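Local coordinates for protein aspartate-semialdehyde dehydrogenase (Thermus thermophilus, PDB 2YV3) that probably catalyses the NADPH-dependent reductive dephosphorylation of L-aspartyl-4-phosphate to L-aspartate-semialdehyde, a step toward lysine, methionine and threonine, at residues M132-F141 with A254-V265. Residues are numbered along the deposited sequence; the frame is centred on the assembly and turned at random.
Sequences MALWPLHRAF and AAREVLKEAPGV
L137, P136 and L259 form the tight middle of this contact, where helix 125-141 meets helix 252-259 and the turn after it. L137 CG stands anti to its carbonyl carbon (chi1 -68°), and CD1 thereby reaches L259 CD2. The same L259 methyl lies 3.9 Å from P136 CG, the two side chains crossing at about a right angle. A262 CB adds a second neighbour, also 3.9 Å from P136 CG, so the proline ring has a leucine methyl and an alanine methyl against one corner. Evidence that helix 125-141 is kinked here is the missing backbone bond from the N of P136 to the preceding turn. F141 ends the helix with its ring edge turned to the other helix: CE2 is 3.8 Å from A255 CA, and CZ is 4.0 Å from A254 CB. A140 CB sits over the centre of one ring face. With F141 cut back to an alanine, the space beside A254 and A255 is likely to be left unfilled, and the A140 methyl would lose its aromatic neighbour. Packing is looser on the more exposed flank, where V258 CG1 approaches A140 CB at 4.5 Å and P136 CB at 4.3 Å. The axes of the short helical segments 132-141 and 254-259 come within 9.9 Å, their N-to-C directions 118° apart, and the contact runs on past the crossing to M132, whose CG is 4.4 Å from V265 CB. Beneath them, L137 rests on F305, A255 on L303 and A133 on V290, all from the five-stranded mixed sheet, placing both helices against one face of that sheet, in the alpha/beta dimerisation domain of semialdehyde dehydrogenases.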
ATOM      1  N   MET A 132      12.710   7.619 -11.858  1.00 24.60           N
ATOM      2  CA  MET A 132      13.885   8.123 -11.192  1.00 30.06           C
ATOM      3  C   MET A 132      14.692   6.972 -10.603  1.00 34.69           C
ATOM      4  O   MET A 132      15.907   7.058 -10.433  1.00 41.98           O
ATOM      5  CB  MET A 132      13.468   9.087 -10.087  1.00 30.55           C
ATOM      6  CG  MET A 132      14.581  10.002  -9.655  1.00 36.32           C
ATOM      7  SD  MET A 132      14.836  11.367 -10.793  1.00 33.91           S
ATOM      8  CE  MET A 132      14.056  10.787 -12.373  1.00 15.95           C
ATOM      9  N   ALA A 133      14.006   5.890 -10.281  1.00 31.66           N
ATOM     10  CA  ALA A 133      14.684   4.748  -9.727  1.00 36.15           C
ATOM     11  C   ALA A 133      14.780   3.664 -10.792  1.00 35.75           C
ATOM     12  O   ALA A 133      15.827   3.024 -10.943  1.00 42.00           O
ATOM     13  CB  ALA A 133      13.932   4.232  -8.504  1.00 39.73           C
ATOM     14  N   LEU A 134      13.705   3.477 -11.550  1.00 26.27           N
ATOM     15  CA  LEU A 134      13.691   2.430 -12.570  1.00 30.44           C
ATOM     16  C   LEU A 134      14.477   2.766 -13.825  1.00 29.86           C
ATOM     17  O   LEU A 134      14.688   1.912 -14.679  1.00 34.26           O
ATOM     18  CB  LEU A 134      12.255   2.055 -12.961  1.00 25.50           C
ATOM     19  CG  LEU A 134      12.161   0.657 -13.586  1.00 26.72           C
ATOM     20  CD1 LEU A 134      12.311  -0.386 -12.467  1.00 24.11           C
ATOM     21  CD2 LEU A 134      10.843   0.483 -14.328  1.00 24.74           C
ATOM     22  N   TRP A 135      14.911   4.008 -13.952  1.00 32.74           N
ATOM     23  CA  TRP A 135      15.687   4.362 -15.122  1.00 28.68           C
ATOM     24  C   TRP A 135      17.025   3.617 -15.140  1.00 31.26           C
ATOM     25  O   TRP A 135      17.333   2.884 -16.084  1.00 25.31           O
ATOM     26  CB  TRP A 135      15.964   5.865 -15.184  1.00 30.00           C
ATOM     27  CG  TRP A 135      16.823   6.111 -16.345  1.00 29.65           C
ATOM     28  CD1 TRP A 135      17.997   6.798 -16.375  1.00 28.72           C
ATOM     29  CD2 TRP A 135      16.661   5.530 -17.637  1.00 19.04           C
ATOM     30  NE1 TRP A 135      18.586   6.666 -17.608  1.00 24.58           N
ATOM     31  CE2 TRP A 135      17.783   5.892 -18.402  1.00 17.91           C
ATOM     32  CE3 TRP A 135      15.672   4.733 -18.221  1.00 15.53           C
ATOM     33  CZ2 TRP A 135      17.950   5.487 -19.718  1.00 21.24           C
ATOM     34  CZ3 TRP A 135      15.831   4.335 -19.520  1.00 24.56           C
ATOM     35  CH2 TRP A 135      16.966   4.710 -20.262  1.00 24.40           C
ATOM     36  N   PRO A 136      17.846   3.802 -14.087  1.00 29.63           N
ATOM     37  CA  PRO A 136      19.146   3.128 -14.020  1.00 23.80           C
ATOM     38  C   PRO A 136      19.130   1.588 -13.971  1.00 21.73           C
ATOM     39  O   PRO A 136      20.084   0.948 -14.400  1.00 28.54           O
ATOM     40  CB  PRO A 136      19.802   3.769 -12.793  1.00 14.76           C
ATOM     41  CG  PRO A 136      18.630   4.142 -11.935  1.00 21.36           C
ATOM     42  CD  PRO A 136      17.651   4.688 -12.921  1.00 15.42           C
ATOM     43  N   LEU A 137      18.058   0.987 -13.471  1.00 18.50           N
ATOM     44  CA  LEU A 137      17.990  -0.477 -13.410  1.00 20.97           C
ATOM     45  C   LEU A 137      17.800  -0.989 -14.824  1.00 18.41           C
ATOM     46  O   LEU A 137      18.413  -1.962 -15.254  1.00 13.45           O
ATOM     47  CB  LEU A 137      16.818  -0.927 -12.532  1.00 23.71           C
ATOM     48  CG  LEU A 137      16.883  -0.648 -11.018  1.00 35.90           C
ATOM     49  CD1 LEU A 137      17.612   0.670 -10.727  1.00 28.29           C
ATOM     50  CD2 LEU A 137      15.454  -0.608 -10.452  1.00 22.07           C
ATOM     51  N   HIS A 138      16.926  -0.309 -15.544  1.00 21.68           N
ATOM     52  CA  HIS A 138      16.648  -0.645 -16.919  1.00 23.01           C
ATOM     53  C   HIS A 138      17.957  -0.590 -17.702  1.00 22.19           C
ATOM     54  O   HIS A 138      18.468  -1.608 -18.137  1.00 19.10           O
ATOM     55  CB  HIS A 138      15.640   0.352 -17.480  1.00 22.52           C
ATOM     56  CG  HIS A 138      15.445   0.256 -18.956  1.00 16.08           C
ATOM     57  ND1 HIS A 138      15.056  -0.908 -19.581  1.00 24.85           N
ATOM     58  CD2 HIS A 138      15.570   1.184 -19.931  1.00 20.41           C
ATOM     59  CE1 HIS A 138      14.950  -0.689 -20.881  1.00 30.61           C
ATOM     60  NE2 HIS A 138      15.256   0.572 -21.119  1.00 19.03           N
ATOM     61  N   ARG A 139      18.511   0.604 -17.853  1.00 28.84           N
ATOM     62  CA  ARG A 139      19.753   0.765 -18.598  1.00 35.29           C
ATOM     63  C   ARG A 139      20.822  -0.297 -18.287  1.00 34.14           C
ATOM     64  O   ARG A 139      21.469  -0.827 -19.194  1.00 37.18           O
ATOM     65  CB  ARG A 139      20.307   2.174 -18.369  1.00 27.00           C
ATOM     66  CG  ARG A 139      20.549   2.539 -16.913  1.00 37.97           C
ATOM     67  CD  ARG A 139      20.481   4.060 -16.663  1.00 26.44           C
ATOM     68  NE  ARG A 139      21.548   4.817 -17.309  1.00 31.07           N
ATOM     69  CZ  ARG A 139      21.662   5.002 -18.624  1.00 34.40           C
ATOM     70  NH1 ARG A 139      20.767   4.483 -19.455  1.00 28.98           N
ATOM     71  NH2 ARG A 139      22.675   5.717 -19.114  1.00 26.87           N
ATOM     72  N   ALA A 140      20.993  -0.620 -17.011  1.00 36.10           N
ATOM     73  CA  ALA A 140      21.993  -1.611 -16.594  1.00 37.81           C
ATOM     74  C   ALA A 140      21.564  -3.066 -16.736  1.00 30.21           C
ATOM     75  O   ALA A 140      22.325  -3.883 -17.242  1.00 31.22           O
ATOM     76  CB  ALA A 140      22.418  -1.356 -15.129  1.00 14.89           C
ATOM     77  N   PHE A 141      20.343  -3.377 -16.310  1.00 32.35           N
ATOM     78  CA  PHE A 141      19.845  -4.744 -16.321  1.00 23.67           C
ATOM     79  C   PHE A 141      18.729  -5.123 -17.283  1.00 26.79           C
ATOM     80  O   PHE A 141      18.297  -6.274 -17.288  1.00 34.09           O
ATOM     81  CB  PHE A 141      19.371  -5.097 -14.920  1.00 33.57           C
ATOM     82  CG  PHE A 141      20.368  -4.781 -13.837  1.00 41.82           C
ATOM     83  CD1 PHE A 141      21.648  -5.335 -13.857  1.00 21.27           C
ATOM     84  CD2 PHE A 141      20.003  -3.961 -12.764  1.00 40.07           C
ATOM     85  CE1 PHE A 141      22.542  -5.088 -12.837  1.00 14.07           C
ATOM     86  CE2 PHE A 141      20.897  -3.705 -11.732  1.00 34.13           C
ATOM     87  CZ  PHE A 141      22.172  -4.274 -11.771  1.00 30.70           C
ATOM     88  N   ALA A 254      24.505  -5.042  -6.802  1.00 16.25           N
ATOM     89  CA  ALA A 254      24.928  -4.415  -8.041  1.00  6.93           C
ATOM     90  C   ALA A 254      23.946  -3.296  -8.373  1.00 18.67           C
ATOM     91  O   ALA A 254      24.302  -2.301  -9.007  1.00 27.89           O
ATOM     92  CB  ALA A 254      24.978  -5.443  -9.165  1.00  6.32           C
ATOM     93  N   ALA A 255      22.701  -3.457  -7.941  1.00 22.79           N
ATOM     94  CA  ALA A 255      21.687  -2.440  -8.192  1.00 21.27           C
ATOM     95  C   ALA A 255      21.917  -1.275  -7.244  1.00 20.33           C
ATOM     96  O   ALA A 255      21.542  -0.142  -7.547  1.00 14.64           O
ATOM     97  CB  ALA A 255      20.286  -3.022  -7.988  1.00 12.96           C
ATOM     98  N   ARG A 256      22.556  -1.579  -6.110  1.00 22.25           N
ATOM     99  CA  ARG A 256      22.880  -0.620  -5.063  1.00 18.57           C
ATOM    100  C   ARG A 256      23.947   0.362  -5.500  1.00 31.25           C
ATOM    101  O   ARG A 256      23.696   1.566  -5.578  1.00 33.77           O
ATOM    102  CB  ARG A 256      23.357  -1.362  -3.821  1.00 25.35           C
ATOM    103  CG  ARG A 256      22.445  -1.192  -2.617  1.00 33.85           C
ATOM    104  CD  ARG A 256      22.586  -2.356  -1.647  1.00 37.84           C
ATOM    105  NE  ARG A 256      23.853  -2.346  -0.912  1.00 40.18           N
ATOM    106  CZ  ARG A 256      24.436  -3.436  -0.418  1.00 33.66           C
ATOM    107  NH1 ARG A 256      23.874  -4.631  -0.590  1.00 32.22           N
ATOM    108  NH2 ARG A 256      25.563  -3.333   0.269  1.00 22.06           N
ATOM    109  N   GLU A 257      25.148  -0.142  -5.763  1.00 36.94           N
ATOM    110  CA  GLU A 257      26.243   0.716  -6.206  1.00 34.34           C
ATOM    111  C   GLU A 257      25.748   1.516  -7.417  1.00 34.88           C
ATOM    112  O   GLU A 257      25.898   2.732  -7.463  1.00 44.84           O
ATOM    113  CB  GLU A 257      27.484  -0.139  -6.549  1.00 42.85           C
ATOM    114  CG  GLU A 257      28.248  -0.668  -5.306  1.00 44.35           C
ATOM    115  CD  GLU A 257      28.987  -2.001  -5.538  1.00 62.17           C
ATOM    116  OE1 GLU A 257      28.320  -3.033  -5.797  1.00 53.26           O
ATOM    117  OE2 GLU A 257      30.244  -2.023  -5.450  1.00 65.43           O
ATOM    118  N   VAL A 258      25.149   0.836  -8.389  1.00 26.81           N
ATOM    119  CA  VAL A 258      24.607   1.518  -9.560  1.00 24.15           C
ATOM    120  C   VAL A 258      23.617   2.581  -9.094  1.00 29.02           C
ATOM    121  O   VAL A 258      23.734   3.753  -9.445  1.00 32.34           O
ATOM    122  CB  VAL A 258      23.870   0.533 -10.482  1.00 29.20           C
ATOM    123  CG1 VAL A 258      23.110   1.287 -11.568  1.00  4.43           C
ATOM    124  CG2 VAL A 258      24.881  -0.443 -11.091  1.00 30.10           C
ATOM    125  N   LEU A 259      22.629   2.174  -8.309  1.00 30.21           N
ATOM    126  CA  LEU A 259      21.669   3.140  -7.797  1.00 29.49           C
ATOM    127  C   LEU A 259      22.427   4.217  -7.048  1.00 21.40           C
ATOM    128  O   LEU A 259      22.094   5.383  -7.149  1.00 28.66           O
ATOM    129  CB  LEU A 259      20.656   2.473  -6.863  1.00 16.99           C
ATOM    130  CG  LEU A 259      19.538   1.718  -7.588  1.00 19.59           C
ATOM    131  CD1 LEU A 259      18.783   0.838  -6.606  1.00 14.04           C
ATOM    132  CD2 LEU A 259      18.607   2.719  -8.273  1.00 12.74           C
ATOM    133  N   LYS A 260      23.457   3.823  -6.313  1.00 23.66           N
ATOM    134  CA  LYS A 260      24.254   4.776  -5.550  1.00 35.14           C
ATOM    135  C   LYS A 260      24.904   5.867  -6.402  1.00 36.96           C
ATOM    136  O   LYS A 260      25.459   6.829  -5.860  1.00 40.17           O
ATOM    137  CB  LYS A 260      25.332   4.047  -4.746  1.00 35.05           C
ATOM    138  CG  LYS A 260      24.945   3.721  -3.309  1.00 34.07           C
ATOM    139  CD  LYS A 260      24.980   4.961  -2.445  1.00 25.13           C
ATOM    140  CE  LYS A 260      24.990   4.623  -0.955  1.00 44.48           C
ATOM    141  NZ  LYS A 260      23.744   3.936  -0.462  1.00 43.57           N
ATOM    142  N   GLU A 261      24.810   5.735  -7.725  1.00 34.74           N
ATOM    143  CA  GLU A 261      25.390   6.719  -8.637  1.00 30.37           C
ATOM    144  C   GLU A 261      24.392   7.580  -9.396  1.00 28.78           C
ATOM    145  O   GLU A 261      24.706   8.700  -9.795  1.00 36.44           O
ATOM    146  CB  GLU A 261      26.290   6.023  -9.647  1.00 42.41           C
ATOM    147  CG  GLU A 261      27.557   5.512  -9.033  1.00 50.55           C
ATOM    148  CD  GLU A 261      28.185   6.572  -8.175  1.00 55.61           C
ATOM    149  OE1 GLU A 261      28.281   7.729  -8.657  1.00 63.56           O
ATOM    150  OE2 GLU A 261      28.570   6.256  -7.027  1.00 55.22           O
ATOM    151  N   ALA A 262      23.190   7.059  -9.604  1.00 27.97           N
ATOM    152  CA  ALA A 262      22.157   7.788 -10.330  1.00 27.96           C
ATOM    153  C   ALA A 262      21.858   9.158  -9.720  1.00 32.49           C
ATOM    154  O   ALA A 262      21.934   9.347  -8.499  1.00 36.90           O
ATOM    155  CB  ALA A 262      20.878   6.951 -10.391  1.00 16.06           C
ATOM    156  N   PRO A 263      21.519  10.142 -10.572  1.00 35.46           N
ATOM    157  CA  PRO A 263      21.218  11.478 -10.047  1.00 31.93           C
ATOM    158  C   PRO A 263      19.827  11.544  -9.420  1.00 33.01           C
ATOM    159  O   PRO A 263      18.969  10.699  -9.687  1.00 34.22           O
ATOM    160  CB  PRO A 263      21.362  12.370 -11.275  1.00 28.08           C
ATOM    161  CG  PRO A 263      20.970  11.461 -12.405  1.00 27.23           C
ATOM    162  CD  PRO A 263      21.592  10.144 -12.045  1.00 30.28           C
ATOM    163  N   GLY A 264      19.625  12.541  -8.572  1.00 30.01           N
ATOM    164  CA  GLY A 264      18.346  12.718  -7.919  1.00 29.50           C
ATOM    165  C   GLY A 264      17.665  11.455  -7.430  1.00 32.62           C
ATOM    166  O   GLY A 264      16.442  11.318  -7.586  1.00 39.47           O
ATOM    167  N   VAL A 265      18.426  10.544  -6.828  1.00 22.49           N
ATOM    168  CA  VAL A 265      17.849   9.301  -6.336  1.00 30.94           C
ATOM    169  C   VAL A 265      18.550   8.791  -5.077  1.00 36.40           C
ATOM    170  O   VAL A 265      19.261   7.781  -5.093  1.00 37.15           O
ATOM    171  CB  VAL A 265      17.892   8.215  -7.433  1.00 29.70           C
ATOM    172  CG1 VAL A 265      19.300   8.046  -7.908  1.00 35.48           C
ATOM    173  CG2 VAL A 265      17.333   6.891  -6.912  1.00 28.34           C
TER